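Local structure of N5-Carboxyaminoimidazole ribonucleotide synthetase (Staphylococcus aureus subsp. aureus, 3ORQ) at residues Q32-K37 with H294-T299; V199-N204 with S247-G252; F209-E214 with I307-P312. The protein catalyses the ATP-dependent conversion of 5-aminoimidazole ribonucleotide and bicarbonate to N5-carboxyaminoimidazole ribonucleotide, and belongs to the ATP-grasp superfamily. One frame throughout, in Å; residues are numbered along the deposited sequence.

Contact 1: residues Q32-K37 with H294-T299; sequences QKMGYK and HILAVT
The first torsions of Y36 and T299 turn the two side chains toward each other. CG of Y36 is anti to the carbonyl carbon (chi1 -66°). In T299, OG1 sits between the backbone N and the carbonyl carbon (chi1 58°), and CG2 is anti to the carbonyl carbon. The two side chains approach tip to tip. T299 CG2 lies over one face of the Y36 ring, offset toward the rim. This is a CH-pi contact, with T299 CG2 4.0 Å from the Y36 ring centroid. The oxygens Y36 OH and T299 OG1 stand 3.7 Å apart and are not bonded to each other. Y36 OH is hydrogen-bonded to L9 O. T299 OG1 donates to I295 O at 2.6 Å. T299 N donates to the same oxygen, from the opposite face of its carbonyl plane.

I295 CG2 lies 4.0 Å from Y36 CD2. The SE of selenomethionine M34 is 3.9 Å from I295 CG2. M34 was modelled in two conformers, so this approach holds for one of them and is less certain. G35 follows M34 with a positive phi, in a Schellman motif that ends helix 22-33. Near the contact, K33 forms a salt bridge with D292. M34 packs on L338 and L296 on P334, both of the second subunit.

The contact joins the turn between helix 22-33 and strand 37-42, in the preATP-grasp region, to the C-terminal end of helix 290-298. Both hydroxyls bond to main-chain carbonyl oxygens. The cross-contact itself is made by a methyl over a ring and by van der Waals packing.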
loop_
_atom_site.group_PDB
_atom_site.type_symbol
_atom_site.label_atom_id
_atom_site.label_comp_id
_atom_site.label_asym_id
_atom_site.label_seq_id
_atom_site.Cartn_x
_atom_site.Cartn_y
_atom_site.Cartn_z
ATOM N N GLN A 32 2.654 -4.793 -7.871
ATOM C CA GLN A 32 1.664 -5.905 -7.796
ATOM C C GLN A 32 0.236 -5.391 -7.600
ATOM O O GLN A 32 -0.708 -5.844 -8.256
ATOM C CB GLN A 32 2.067 -6.909 -6.719
ATOM C CG GLN A 32 3.194 -7.850 -7.219
ATOM C CD GLN A 32 3.103 -9.175 -6.587
ATOM O OE1 GLN A 32 2.034 -9.808 -6.609
ATOM N NE2 GLN A 32 4.204 -9.633 -5.982
ATOM N N LYS A 33 0.065 -4.403 -6.726
ATOM C CA LYS A 33 -1.205 -3.691 -6.626
ATOM C C LYS A 33 -1.785 -3.226 -8.017
ATOM O O LYS A 33 -2.960 -3.374 -8.257
ATOM C CB LYS A 33 -1.027 -2.449 -5.753
ATOM C CG LYS A 33 -2.248 -1.511 -5.784
ATOM C CD LYS A 33 -1.976 -0.327 -4.905
ATOM C CE LYS A 33 -0.843 0.542 -5.474
ATOM N NZ LYS A 33 -0.669 1.768 -4.659
HETATM N N MSE A 34 -0.948 -2.644 -8.873
HETATM C CA MSE A 34 -1.357 -2.186 -10.215
HETATM C C MSE A 34 -1.471 -3.311 -11.244
HETATM O O MSE A 34 -1.835 -3.064 -12.398
HETATM C CB MSE A 34 -0.377 -1.124 -10.748
HETATM C CG MSE A 34 -0.543 0.230 -10.094
HETATM SE SE MSE A 34 0.848 1.525 -10.581
HETATM C CE MSE A 34 0.440 2.751 -9.103
ATOM N N GLY A 35 -1.127 -4.531 -10.852
ATOM C CA GLY A 35 -1.287 -5.678 -11.766
ATOM C C GLY A 35 -0.103 -5.969 -12.695
ATOM O O GLY A 35 -0.287 -6.616 -13.720
ATOM N N TYR A 36 1.092 -5.496 -12.332
ATOM C CA TYR A 36 2.342 -5.889 -12.995
ATOM C C TYR A 36 2.988 -7.064 -12.239
ATOM O O TYR A 36 2.858 -7.185 -11.013
ATOM C CB TYR A 36 3.329 -4.704 -13.045
ATOM C CG TYR A 36 2.802 -3.598 -13.919
ATOM C CD1 TYR A 36 2.931 -3.673 -15.290
ATOM C CD2 TYR A 36 2.128 -2.511 -13.378
ATOM C CE1 TYR A 36 2.421 -2.699 -16.113
ATOM C CE2 TYR A 36 1.602 -1.511 -14.202
ATOM C CZ TYR A 36 1.734 -1.639 -15.577
ATOM O OH TYR A 36 1.241 -0.680 -16.430
ATOM N N LYS A 37 3.665 -7.932 -12.969
ATOM C CA LYS A 37 4.400 -8.994 -12.339
ATOM C C LYS A 37 5.779 -8.468 -12.013
ATOM O O LYS A 37 6.248 -7.509 -12.627
ATOM C CB LYS A 37 4.480 -10.212 -13.251
ATOM C CG LYS A 37 3.114 -10.719 -13.672
ATOM C CD LYS A 37 3.314 -11.787 -14.750
ATOM C CE LYS A 37 1.979 -12.342 -15.244
ATOM N NZ LYS A 37 1.349 -13.076 -14.141
ATOM N N HIS A 294 6.786 5.970 -9.462
ATOM C CA HIS A 294 7.934 5.341 -10.084
ATOM C C HIS A 294 7.476 4.305 -11.099
ATOM O O HIS A 294 7.987 4.259 -12.232
ATOM C CB HIS A 294 8.836 4.672 -9.040
ATOM C CG HIS A 294 10.140 4.188 -9.607
ATOM N ND1 HIS A 294 11.205 5.030 -9.837
ATOM C CD2 HIS A 294 10.552 2.959 -9.997
ATOM C CE1 HIS A 294 12.225 4.346 -10.313
ATOM N NE2 HIS A 294 11.853 3.089 -10.445
ATOM N N ILE A 295 6.497 3.487 -10.710
ATOM C CA ILE A 295 5.963 2.436 -11.597
ATOM C C ILE A 295 5.216 3.046 -12.779
ATOM O O ILE A 295 5.311 2.558 -13.931
ATOM C CB ILE A 295 4.972 1.537 -10.830
ATOM C CG1 ILE A 295 5.661 0.922 -9.605
ATOM C CG2 ILE A 295 4.400 0.430 -11.781
ATOM C CD1 ILE A 295 7.045 0.212 -9.913
ATOM N N LEU A 296 4.445 4.094 -12.504
ATOM C CA LEU A 296 3.707 4.769 -13.569
ATOM C C LEU A 296 4.685 5.242 -14.641
ATOM O O LEU A 296 4.466 5.007 -15.830
ATOM C CB LEU A 296 2.886 5.959 -13.014
ATOM C CG LEU A 296 1.591 5.643 -12.261
ATOM C CD1 LEU A 296 1.062 6.938 -11.701
ATOM C CD2 LEU A 296 0.534 4.908 -13.173
ATOM N N ALA A 297 5.747 5.893 -14.183
ATOM C CA ALA A 297 6.785 6.479 -15.038
ATOM C C ALA A 297 7.470 5.435 -15.897
ATOM O O ALA A 297 7.496 5.478 -17.118
ATOM C CB ALA A 297 7.814 7.167 -14.158
ATOM N N VAL A 298 7.992 4.447 -15.212
ATOM C CA VAL A 298 8.814 3.424 -15.818
ATOM C C VAL A 298 8.007 2.569 -16.791
ATOM O O VAL A 298 8.566 2.062 -17.788
ATOM C CB VAL A 298 9.470 2.683 -14.624
ATOM C CG1 VAL A 298 9.188 1.197 -14.543
ATOM C CG2 VAL A 298 10.880 3.169 -14.405
ATOM N N THR A 299 6.699 2.394 -16.528
ATOM C CA THR A 299 5.851 1.606 -17.439
ATOM C C THR A 299 5.264 2.514 -18.520
ATOM O O THR A 299 4.466 2.064 -19.363
ATOM C CB THR A 299 4.695 0.863 -16.697
ATOM O OG1 THR A 299 3.867 1.824 -15.989
ATOM C CG2 THR A 299 5.270 -0.185 -15.677
#

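Contact 2: residues V199-N204 with S247-G252; sequences VTRGNN and SIHFIG
R201 NH1 donates to F250 O at 2.7 Å, the shortest polar bond between 199-204 and 247-252. The N-H...O angle is 152°. F250 O lies close to the guanidinium plane, while NH1 is tilted from the plane of the F250 carbonyl. The R201 chain bends at chi3 (115°), and its aliphatic part also lines this oxygen, with R201 CB 3.3 Å from F250 O. R201 NH2 is hydrogen-bonded to N205 OD1, so the guanidinium is held at two points. H249 crosses R201 at about a right angle, with ring and guanidinium planes 76° apart. Its CE1 lies at the guanidinium edge, and its NE2 bonds to P99 O.

The backbones pair next to this side chain. R201 N donates to G252 O at 3.1 Å. G252 N donates to R201 O at 2.8 Å. T200 CG2 rests 3.6 Å from G252 C. I251 CD1 touches G202 O at 3.6 Å.

R201 and G252 form an antiparallel hydrogen-bonded pair. It joins the end of strand 191-201 to the start of strand 252-261 in the large antiparallel sheet, on strands that lie in the ATP-grasp region. Strand 252-261 carries E257, which binds the magnesium ion together with E270.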
loop_
_atom_site.group_PDB
_atom_site.type_symbol
_atom_site.label_atom_id
_atom_site.label_comp_id
_atom_site.label_asym_id
_atom_site.label_seq_id
_atom_site.Cartn_x
_atom_site.Cartn_y
_atom_site.Cartn_z
ATOM N N VAL A 199 11.059 13.734 -7.051
ATOM C CA VAL A 199 10.559 14.108 -8.362
ATOM C C VAL A 199 10.314 12.855 -9.180
ATOM O O VAL A 199 10.979 11.825 -8.980
ATOM C CB VAL A 199 11.614 14.996 -9.158
ATOM C CG1 VAL A 199 11.079 15.450 -10.510
ATOM C CG2 VAL A 199 12.102 16.189 -8.355
ATOM N N THR A 200 9.364 12.929 -10.112
ATOM C CA THR A 200 9.197 11.792 -11.016
ATOM C C THR A 200 9.118 12.310 -12.426
ATOM O O THR A 200 8.384 13.253 -12.716
ATOM C CB THR A 200 7.920 10.938 -10.712
ATOM O OG1 THR A 200 7.931 10.485 -9.344
ATOM C CG2 THR A 200 7.923 9.682 -11.631
ATOM N N ARG A 201 9.843 11.671 -13.318
ATOM C CA ARG A 201 9.844 12.093 -14.726
ATOM C C ARG A 201 9.398 10.915 -15.542
ATOM O O ARG A 201 9.825 9.792 -15.277
ATOM C CB ARG A 201 11.249 12.515 -15.159
ATOM C CG ARG A 201 11.327 13.990 -15.506
ATOM C CD ARG A 201 12.665 14.317 -16.192
ATOM N NE ARG A 201 12.425 14.736 -17.549
ATOM C CZ ARG A 201 12.790 14.087 -18.642
ATOM N NH1 ARG A 201 13.469 12.940 -18.581
ATOM N NH2 ARG A 201 12.457 14.612 -19.822
ATOM N N GLY A 202 8.524 11.137 -16.499
ATOM C CA GLY A 202 8.001 10.009 -17.255
ATOM C C GLY A 202 7.996 10.283 -18.745
ATOM O O GLY A 202 8.713 11.146 -19.252
ATOM N N ASN A 203 7.175 9.531 -19.439
ATOM C CA ASN A 203 7.003 9.624 -20.871
ATOM C C ASN A 203 6.759 11.025 -21.405
ATOM O O ASN A 203 6.120 11.851 -20.764
ATOM C CB ASN A 203 5.798 8.760 -21.240
ATOM C CG ASN A 203 6.125 7.770 -22.286
ATOM O OD1 ASN A 203 7.169 7.870 -22.940
ATOM N ND2 ASN A 203 5.250 6.771 -22.457
ATOM N N ASN A 204 7.252 11.278 -22.609
ATOM C CA ASN A 204 7.053 12.555 -23.290
ATOM C C ASN A 204 7.269 13.775 -22.387
ATOM O O ASN A 204 6.407 14.683 -22.310
ATOM C CB ASN A 204 5.665 12.590 -23.934
ATOM C CG ASN A 204 5.540 13.677 -25.009
ATOM O OD1 ASN A 204 6.497 13.992 -25.733
ATOM N ND2 ASN A 204 4.347 14.247 -25.120
ATOM N N SER A 247 20.950 18.260 -17.971
ATOM C CA SER A 247 22.275 17.672 -18.069
ATOM C C SER A 247 22.315 16.169 -17.838
ATOM O O SER A 247 23.299 15.520 -18.244
ATOM C CB SER A 247 23.265 18.399 -17.136
ATOM O OG SER A 247 23.497 19.734 -17.601
ATOM N N ILE A 248 21.276 15.625 -17.172
ATOM C CA ILE A 248 21.218 14.201 -16.803
ATOM C C ILE A 248 19.833 13.675 -17.093
ATOM O O ILE A 248 18.833 14.300 -16.720
ATOM C CB ILE A 248 21.410 13.981 -15.305
ATOM C CG1 ILE A 248 22.727 14.568 -14.816
ATOM C CG2 ILE A 248 21.359 12.520 -14.966
ATOM C CD1 ILE A 248 22.940 14.411 -13.303
ATOM N N HIS A 249 19.760 12.555 -17.791
ATOM C CA HIS A 249 18.479 11.982 -18.120
ATOM C C HIS A 249 17.910 11.222 -16.915
ATOM O O HIS A 249 18.519 10.267 -16.436
ATOM C CB HIS A 249 18.618 11.037 -19.305
ATOM C CG HIS A 249 17.341 10.341 -19.675
ATOM N ND1 HIS A 249 16.253 11.012 -20.195
ATOM C CD2 HIS A 249 16.974 9.036 -19.593
ATOM C CE1 HIS A 249 15.279 10.150 -20.438
ATOM N NE2 HIS A 249 15.691 8.945 -20.080
ATOM N N PHE A 250 16.738 11.638 -16.452
ATOM C CA PHE A 250 15.977 10.898 -15.439
ATOM C C PHE A 250 14.649 10.400 -15.952
ATOM O O PHE A 250 13.890 11.170 -16.539
ATOM C CB PHE A 250 15.713 11.816 -14.250
ATOM C CG PHE A 250 16.940 12.127 -13.446
ATOM C CD1 PHE A 250 17.530 11.132 -12.637
ATOM C CD2 PHE A 250 17.539 13.380 -13.541
ATOM C CE1 PHE A 250 18.675 11.416 -11.887
ATOM C CE2 PHE A 250 18.690 13.668 -12.811
ATOM C CZ PHE A 250 19.259 12.712 -11.988
ATOM N N ILE A 251 14.357 9.123 -15.736
ATOM C CA ILE A 251 12.993 8.595 -15.811
ATOM C C ILE A 251 12.708 7.879 -14.475
ATOM O O ILE A 251 13.630 7.390 -13.822
ATOM C CB ILE A 251 12.808 7.615 -16.981
ATOM C CG1 ILE A 251 12.817 8.374 -18.328
ATOM C CG2 ILE A 251 11.489 6.848 -16.820
ATOM C CD1 ILE A 251 11.763 9.472 -18.424
ATOM N N GLY A 252 11.438 7.880 -14.061
ATOM C CA GLY A 252 11.013 7.379 -12.758
ATOM C C GLY A 252 11.321 8.394 -11.643
ATOM O O GLY A 252 11.551 9.577 -11.886
#

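Contact 3: residues F209-E214 with I307-P312; sequences FFPLQE and IELLKP
I307 and F210 make a CH-pi contact. I307 CD1 lies over the centre of the F210 ring, 3.5 Å from its centroid and 12° off the ring normal. CD1 is put there by an I307 chi2 of 134°, away from a staggered position. The two side chains cross obliquely.

Other apolar contacts extend this one. I307 CG2 reaches the rim of the same ring, 3.8 Å from F210 CD2. The same methyl touches the proline next to it, with I307 CG2 4.0 Å from P211 CD. P211 and I307 cross at about a right angle. One step further on, P211 CG meets L309 CB at 4.1 Å. I307 CD1 also makes a plain van der Waals contact with F209 O at 3.5 Å. P211 and L309 both also pack on V227 of strand 221-227, and F210 packs on T198 and T200 of strand 191-201.

The polar link goes through water. One water donates to F209 O at 2.6 Å and accepts from I307 N at 3.1 Å. It bridges the two main chains beside the apolar group.

The loop has polar ties beyond this contact. E308 N is hydrogen-bonded to D287 OD1. L310 packs on L310 of the second subunit.

The loop before strand 313-319 is thus held to strand 207-218 by a methyl over an aromatic face, by proline packing and by one water. The direct part of the contact involves no charged group. The charged E308 and K311 of this loop make salt bridges across the subunit interface, to K311 and E308 of the second subunit.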
loop_
_atom_site.group_PDB
_atom_site.type_symbol
_atom_site.label_atom_id
_atom_site.label_comp_id
_atom_site.label_asym_id
_atom_site.label_seq_id
_atom_site.Cartn_x
_atom_site.Cartn_y
_atom_site.Cartn_z
ATOM N N PHE A 209 6.299 16.818 -8.950
ATOM C CA PHE A 209 7.059 17.118 -7.763
ATOM C C PHE A 209 6.231 16.786 -6.525
ATOM O O PHE A 209 5.085 17.222 -6.415
ATOM C CB PHE A 209 7.426 18.615 -7.724
ATOM C CG PHE A 209 8.344 19.053 -8.816
ATOM C CD1 PHE A 209 7.831 19.547 -10.013
ATOM C CD2 PHE A 209 9.734 19.021 -8.633
ATOM C CE1 PHE A 209 8.697 20.008 -11.039
ATOM C CE2 PHE A 209 10.615 19.459 -9.660
ATOM C CZ PHE A 209 10.081 19.961 -10.857
ATOM N N PHE A 210 6.818 16.036 -5.605
ATOM C CA PHE A 210 6.249 15.822 -4.294
ATOM C C PHE A 210 6.488 17.062 -3.429
ATOM O O PHE A 210 7.327 17.895 -3.760
ATOM C CB PHE A 210 6.915 14.563 -3.654
ATOM C CG PHE A 210 6.419 13.271 -4.268
ATOM C CD1 PHE A 210 6.874 12.872 -5.522
ATOM C CD2 PHE A 210 5.437 12.492 -3.627
ATOM C CE1 PHE A 210 6.370 11.699 -6.125
ATOM C CE2 PHE A 210 4.916 11.322 -4.240
ATOM C CZ PHE A 210 5.381 10.927 -5.470
ATOM N N PRO A 211 5.729 17.204 -2.330
ATOM C CA PRO A 211 5.978 18.307 -1.379
ATOM C C PRO A 211 7.429 18.311 -0.874
ATOM O O PRO A 211 7.997 17.261 -0.585
ATOM C CB PRO A 211 5.027 17.987 -0.202
ATOM C CG PRO A 211 4.166 16.731 -0.655
ATOM C CD PRO A 211 4.401 16.561 -2.128
ATOM N N LEU A 212 8.014 19.501 -0.743
ATOM C CA LEU A 212 9.348 19.668 -0.168
ATOM C C LEU A 212 9.390 19.058 1.211
ATOM O O LEU A 212 8.468 19.205 2.000
ATOM C CB LEU A 212 9.700 21.146 -0.100
ATOM C CG LEU A 212 11.170 21.452 0.132
ATOM C CD1 LEU A 212 12.086 21.121 -1.106
ATOM C CD2 LEU A 212 11.333 22.931 0.654
ATOM N N GLN A 213 10.453 18.326 1.496
ATOM C CA GLN A 213 10.540 17.627 2.749
ATOM C C GLN A 213 11.756 18.100 3.538
ATOM O O GLN A 213 12.781 18.475 2.959
ATOM C CB GLN A 213 10.507 16.089 2.550
ATOM C CG GLN A 213 11.337 15.521 1.435
ATOM C CD GLN A 213 10.544 14.807 0.337
ATOM O OE1 GLN A 213 9.318 14.844 0.264
ATOM N NE2 GLN A 213 11.281 14.179 -0.551
ATOM N N GLU A 214 11.612 18.136 4.859
ATOM C CA GLU A 214 12.647 18.658 5.734
ATOM C C GLU A 214 13.281 17.497 6.528
ATOM O O GLU A 214 12.591 16.683 7.138
ATOM C CB GLU A 214 12.050 19.692 6.687
ATOM C CG GLU A 214 12.994 20.112 7.773
ATOM C CD GLU A 214 12.348 20.945 8.870
ATOM O OE1 GLU A 214 12.984 21.051 9.954
ATOM O OE2 GLU A 214 11.237 21.475 8.658
ATOM N N ILE A 307 1.046 16.522 -6.926
ATOM C CA ILE A 307 0.853 15.629 -5.802
ATOM C C ILE A 307 0.272 16.390 -4.613
ATOM O O ILE A 307 0.696 17.514 -4.322
ATOM C CB ILE A 307 2.159 14.906 -5.443
ATOM C CG1 ILE A 307 2.488 13.916 -6.572
ATOM C CG2 ILE A 307 1.976 14.085 -4.162
ATOM C CD1 ILE A 307 3.879 14.003 -6.944
ATOM N N GLU A 308 -0.729 15.801 -3.958
ATOM C CA GLU A 308 -1.391 16.499 -2.855
ATOM C C GLU A 308 -0.898 15.935 -1.570
ATOM O O GLU A 308 -0.878 14.724 -1.411
ATOM C CB GLU A 308 -2.911 16.343 -2.889
ATOM C CG GLU A 308 -3.612 17.310 -3.783
ATOM C CD GLU A 308 -5.133 17.292 -3.623
ATOM O OE1 GLU A 308 -5.818 17.521 -4.659
ATOM O OE2 GLU A 308 -5.641 17.071 -2.482
ATOM N N LEU A 309 -0.526 16.796 -0.640
ATOM C CA LEU A 309 -0.317 16.350 0.741
ATOM C C LEU A 309 -1.685 16.341 1.462
ATOM O O LEU A 309 -2.237 17.415 1.793
ATOM C CB LEU A 309 0.717 17.249 1.442
ATOM C CG LEU A 309 1.108 16.931 2.885
ATOM C CD1 LEU A 309 1.867 15.636 2.984
ATOM C CD2 LEU A 309 1.970 18.048 3.367
ATOM N N LEU A 310 -2.241 15.164 1.695
ATOM C CA LEU A 310 -3.567 14.994 2.366
ATOM C C LEU A 310 -3.484 15.297 3.880
ATOM O O LEU A 310 -4.419 15.821 4.482
ATOM C CB LEU A 310 -4.087 13.576 2.128
ATOM C CG LEU A 310 -4.194 13.189 0.642
ATOM C CD1 LEU A 310 -4.587 11.715 0.427
ATOM C CD2 LEU A 310 -5.173 14.148 -0.119
ATOM N N LYS A 311 -2.348 14.995 4.495
ATOM C CA LYS A 311 -2.129 15.371 5.869
ATOM C C LYS A 311 -0.623 15.487 6.126
ATOM O O LYS A 311 0.153 14.674 5.595
ATOM C CB LYS A 311 -2.739 14.295 6.778
ATOM C CG LYS A 311 -3.015 14.776 8.198
ATOM C CD LYS A 311 -3.837 13.762 8.994
ATOM C CE LYS A 311 -3.920 14.224 10.495
ATOM N NZ LYS A 311 -4.587 13.207 11.313
ATOM N N PRO A 312 -0.198 16.471 6.959
ATOM C CA PRO A 312 1.219 16.675 7.199
ATOM C C PRO A 312 1.738 15.483 7.970
ATOM O O PRO A 312 0.915 14.700 8.513
ATOM C CB PRO A 312 1.272 17.903 8.110
ATOM C CG PRO A 312 -0.032 18.650 7.890
ATOM C CD PRO A 312 -1.041 17.504 7.618
HETATM O O HOH W 1 3.137 18.872 -7.032
#

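In the fold
Along the chain the segments come in the order 32-37, 199-204, 209-214, 247-252, 294-299, 307-312. Both halves of contact 2 fall between those of contact 1. Contact 3 alternates with each of the others. Contacts 1 and 2 have centres about 16 Å apart and touch: A297 CB packs on T200 CG2 and G252 CA. Contacts 2 and 3, about 19 Å apart, lie on the neighbouring strands 191-201 and 207-218 and touch at V199 and F209. Contacts 1 and 3 are about 21 Å apart and both reach the second subunit. Contact 1 joins the N-terminal region to helix 290-298, contact 2 two strands of the large sheet, contact 3 the chain before strand 313-319 to strand 207-218.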